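Local coordinates for mitogen activated protein kinase, putative (Leishmania donovani, PDB 4QNY) that probably phosphorylates protein substrates on serine or threonine as a mitogen-activated protein kinase, and binds a magnesium-bound ATP analogue between its two lobes, at residues G145-D150 against Y203-D208. Residues are numbered along the deposited sequence; the frame is centred on the assembly and turned at random.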
ATOM      1  N   GLY A 145     -11.076  -5.071  10.014  1.00 23.27           N
ATOM      2  CA  GLY A 145     -10.845  -3.969  10.933  1.00 21.14           C
ATOM      3  C   GLY A 145      -9.481  -3.332  10.759  1.00 25.91           C
ATOM      4  O   GLY A 145      -8.949  -2.716  11.684  1.00 20.01           O
ATOM      5  N   VAL A 146      -8.916  -3.474   9.565  1.00 19.42           N
ATOM      6  CA  VAL A 146      -7.570  -2.985   9.296  1.00 22.35           C
ATOM      7  C   VAL A 146      -7.548  -1.957   8.167  1.00 28.70           C
ATOM      8  O   VAL A 146      -8.209  -2.128   7.142  1.00 37.37           O
ATOM      9  CB  VAL A 146      -6.617  -4.147   8.936  1.00 20.12           C
ATOM     10  CG1 VAL A 146      -5.192  -3.641   8.778  1.00 18.39           C
ATOM     11  CG2 VAL A 146      -6.683  -5.237   9.996  1.00 24.36           C
ATOM     12  N   ILE A 147      -6.786  -0.887   8.370  1.00 19.57           N
ATOM     13  CA  ILE A 147      -6.559   0.115   7.336  1.00 19.95           C
ATOM     14  C   ILE A 147      -5.134  -0.023   6.809  1.00 28.44           C
ATOM     15  O   ILE A 147      -4.188  -0.103   7.590  1.00 29.86           O
ATOM     16  CB  ILE A 147      -6.786   1.541   7.870  1.00 15.30           C
ATOM     17  CG1 ILE A 147      -8.233   1.708   8.341  1.00 17.90           C
ATOM     18  CG2 ILE A 147      -6.446   2.576   6.807  1.00 25.26           C
ATOM     19  CD1 ILE A 147      -8.507   3.031   9.021  1.00 21.45           C
ATOM     20  N   HIS A 148      -4.983  -0.056   5.488  1.00 31.67           N
ATOM     21  CA  HIS A 148      -3.676  -0.282   4.878  1.00 32.57           C
ATOM     22  C   HIS A 148      -2.724   0.893   5.092  1.00 14.51           C
ATOM     23  O   HIS A 148      -1.550   0.688   5.412  1.00 19.73           O
ATOM     24  CB  HIS A 148      -3.825  -0.562   3.382  1.00 27.94           C
ATOM     25  CG  HIS A 148      -2.577  -1.088   2.745  1.00 25.89           C
ATOM     26  ND1 HIS A 148      -1.587  -0.264   2.255  1.00 28.79           N
ATOM     27  CD2 HIS A 148      -2.155  -2.355   2.526  1.00 21.27           C
ATOM     28  CE1 HIS A 148      -0.611  -1.001   1.756  1.00 23.60           C
ATOM     29  NE2 HIS A 148      -0.930  -2.274   1.909  1.00 19.56           N
ATOM     30  N   ARG A 149      -3.230   2.109   4.880  1.00 21.83           N
ATOM     31  CA  ARG A 149      -2.508   3.355   5.166  1.00 20.62           C
ATOM     32  C   ARG A 149      -1.352   3.623   4.181  1.00 22.78           C
ATOM     33  O   ARG A 149      -0.847   4.743   4.093  1.00 27.77           O
ATOM     34  CB  ARG A 149      -2.012   3.338   6.628  1.00 25.89           C
ATOM     35  CG  ARG A 149      -1.024   4.424   7.041  1.00 35.32           C
ATOM     36  CD  ARG A 149      -1.587   5.827   6.884  1.00 32.10           C
ATOM     37  NE  ARG A 149      -0.517   6.779   6.602  1.00 41.90           N
ATOM     38  CZ  ARG A 149       0.003   7.611   7.497  1.00 52.46           C
ATOM     39  NH1 ARG A 149       0.980   8.434   7.142  1.00 53.07           N
ATOM     40  NH2 ARG A 149      -0.454   7.628   8.742  1.00 56.27           N
ATOM     41  N   ASP A 150      -0.962   2.619   3.404  1.00 16.47           N
ATOM     42  CA  ASP A 150       0.131   2.809   2.453  1.00 19.69           C
ATOM     43  C   ASP A 150      -0.211   2.301   1.050  1.00 16.95           C
ATOM     44  O   ASP A 150       0.559   1.551   0.450  1.00 19.63           O
ATOM     45  CB  ASP A 150       1.400   2.120   2.964  1.00 23.86           C
ATOM     46  CG  ASP A 150       2.666   2.711   2.367  1.00 28.64           C
ATOM     47  OD1 ASP A 150       2.628   3.875   1.914  1.00 26.73           O
ATOM     48  OD2 ASP A 150       3.703   2.013   2.356  1.00 30.94           O
ATOM     49  N   TYR A 203      -8.810   9.297  11.463  1.00 41.68           N
ATOM     50  CA  TYR A 203      -9.262   9.102  10.091  1.00 25.51           C
ATOM     51  C   TYR A 203      -9.933   7.743   9.934  1.00 31.95           C
ATOM     52  O   TYR A 203     -10.052   6.989  10.900  1.00 39.99           O
ATOM     53  CB  TYR A 203      -8.092   9.238   9.113  1.00 23.30           C
ATOM     54  CG  TYR A 203      -6.844   8.488   9.527  1.00 31.81           C
ATOM     55  CD1 TYR A 203      -5.900   9.072  10.363  1.00 36.49           C
ATOM     56  CD2 TYR A 203      -6.606   7.195   9.076  1.00 33.93           C
ATOM     57  CE1 TYR A 203      -4.759   8.391  10.741  1.00 36.95           C
ATOM     58  CE2 TYR A 203      -5.468   6.507   9.448  1.00 34.92           C
ATOM     59  CZ  TYR A 203      -4.547   7.108  10.280  1.00 38.36           C
ATOM     60  OH  TYR A 203      -3.414   6.423  10.651  1.00 37.50           O
ATOM     61  N   SER A 204     -10.374   7.434   8.719  1.00 28.38           N
ATOM     62  CA  SER A 204     -11.074   6.182   8.460  1.00 24.27           C
ATOM     63  C   SER A 204     -10.427   5.396   7.326  1.00 14.44           C
ATOM     64  O   SER A 204      -9.322   5.712   6.890  1.00 18.75           O
ATOM     65  CB  SER A 204     -12.545   6.450   8.130  1.00 27.64           C
ATOM     66  OG  SER A 204     -12.677   7.055   6.855  1.00 25.18           O
ATOM     67  N   ALA A 205     -11.134   4.375   6.850  1.00 17.67           N
ATOM     68  CA  ALA A 205     -10.644   3.525   5.771  1.00 17.96           C
ATOM     69  C   ALA A 205     -10.729   4.227   4.415  1.00 24.81           C
ATOM     70  O   ALA A 205     -10.305   3.681   3.396  1.00 16.72           O
ATOM     71  CB  ALA A 205     -11.424   2.219   5.738  1.00 15.50           C
ATOM     72  N   GLN A 206     -11.272   5.441   4.413  1.00 17.71           N
ATOM     73  CA  GLN A 206     -11.424   6.213   3.186  1.00 14.30           C
ATOM     74  C   GLN A 206     -10.084   6.702   2.637  1.00 16.36           C
ATOM     75  O   GLN A 206      -9.997   7.110   1.477  1.00 14.38           O
ATOM     76  CB  GLN A 206     -12.357   7.405   3.422  1.00 13.76           C
ATOM     77  CG  GLN A 206     -13.819   7.022   3.601  1.00 16.19           C
ATOM     78  CD  GLN A 206     -14.397   6.346   2.371  1.00 28.41           C
ATOM     79  OE1 GLN A 206     -14.390   5.119   2.261  1.00 39.97           O
ATOM     80  NE2 GLN A 206     -14.898   7.145   1.437  1.00 14.62           N
ATOM     81  N   ILE A 207      -9.044   6.659   3.465  1.00 13.02           N
ATOM     82  CA  ILE A 207      -7.718   7.079   3.025  1.00 15.02           C
ATOM     83  C   ILE A 207      -7.132   6.074   2.036  1.00 12.72           C
ATOM     84  O   ILE A 207      -6.264   6.416   1.235  1.00 12.56           O
ATOM     85  CB  ILE A 207      -6.741   7.260   4.211  1.00 18.38           C
ATOM     86  CG1 ILE A 207      -6.444   5.920   4.886  1.00 13.15           C
ATOM     87  CG2 ILE A 207      -7.293   8.267   5.211  1.00 12.67           C
ATOM     88  CD1 ILE A 207      -5.270   5.965   5.842  1.00 13.03           C
ATOM     89  N   ASP A 208      -7.615   4.836   2.091  1.00 22.50           N
ATOM     90  CA  ASP A 208      -7.183   3.809   1.150  1.00 20.72           C
ATOM     91  C   ASP A 208      -7.880   3.994  -0.192  1.00 14.79           C
ATOM     92  O   ASP A 208      -7.320   3.675  -1.241  1.00 14.69           O
ATOM     93  CB  ASP A 208      -7.458   2.411   1.706  1.00 20.28           C
ATOM     94  CG  ASP A 208      -6.523   2.041   2.842  1.00 22.62           C
ATOM     95  OD1 ASP A 208      -5.408   2.600   2.902  1.00 13.56           O
ATOM     96  OD2 ASP A 208      -6.903   1.189   3.672  1.00 15.43           O
TER
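The short strand 146-147 and the turn after it run past the start of helix 206-219, with the CA atoms of Ile147 and Ala205 5.5 Å apart and Arg149 abreast of Asp208. This is the HRD motif of the protein kinase catalytic loop, His148-Arg149-Asp150, held by the aspartate of that helix; Ser204 precedes the turn into it, and its OG accepts from Gln206 N in a capping bond. The Asp208 carboxylate, its CG lying beside its own backbone N (chi1 -72°), faces the turn and grips two successive amides, each oxygen using its syn lone pair. Asp208 OD2 accepts from His148 N at 2.9 Å and Asp208 OD1 from Arg149 N at 3.0 Å, both bonds moderately bent. A third bond, from His142 NE2 to OD2, ties in the end of helix 124-143, so the buried carboxylate is satisfied from two parts of the large lobe. Arg149, at positive phi (72°), turns the chain toward the magnesium and nucleotide site, where the Asp150 side chain lies about 5 Å from both ligands; as in other protein kinases, Asp150 probably orients or deprotonates the substrate hydroxyl. The His148 ring swings away from the helix: NE2 bonds to Cys167 O, just before the metal-binding Asp168, while ND1 takes Asp150 N from 24° out of the ring plane, and Phe169 meets the ring edge-to-face. Ile147 fills the apolar side of the contact. Ile147 CD1 reaches 3.5 Å from Ser204 C, its CG1 lies against Ala205, and its CG2 touches Ile207 CD1. Ile207 CD1 also meets Arg149 CD at 3.8 Å, alongside a bent chain whose guanidinium stands nearly perpendicular to the Tyr203 ring. Arg149 NH2 lies 3.7 Å from Tyr203 OH, a contact rather than a hydrogen bond, and this buried hydroxyl has no partner in the model.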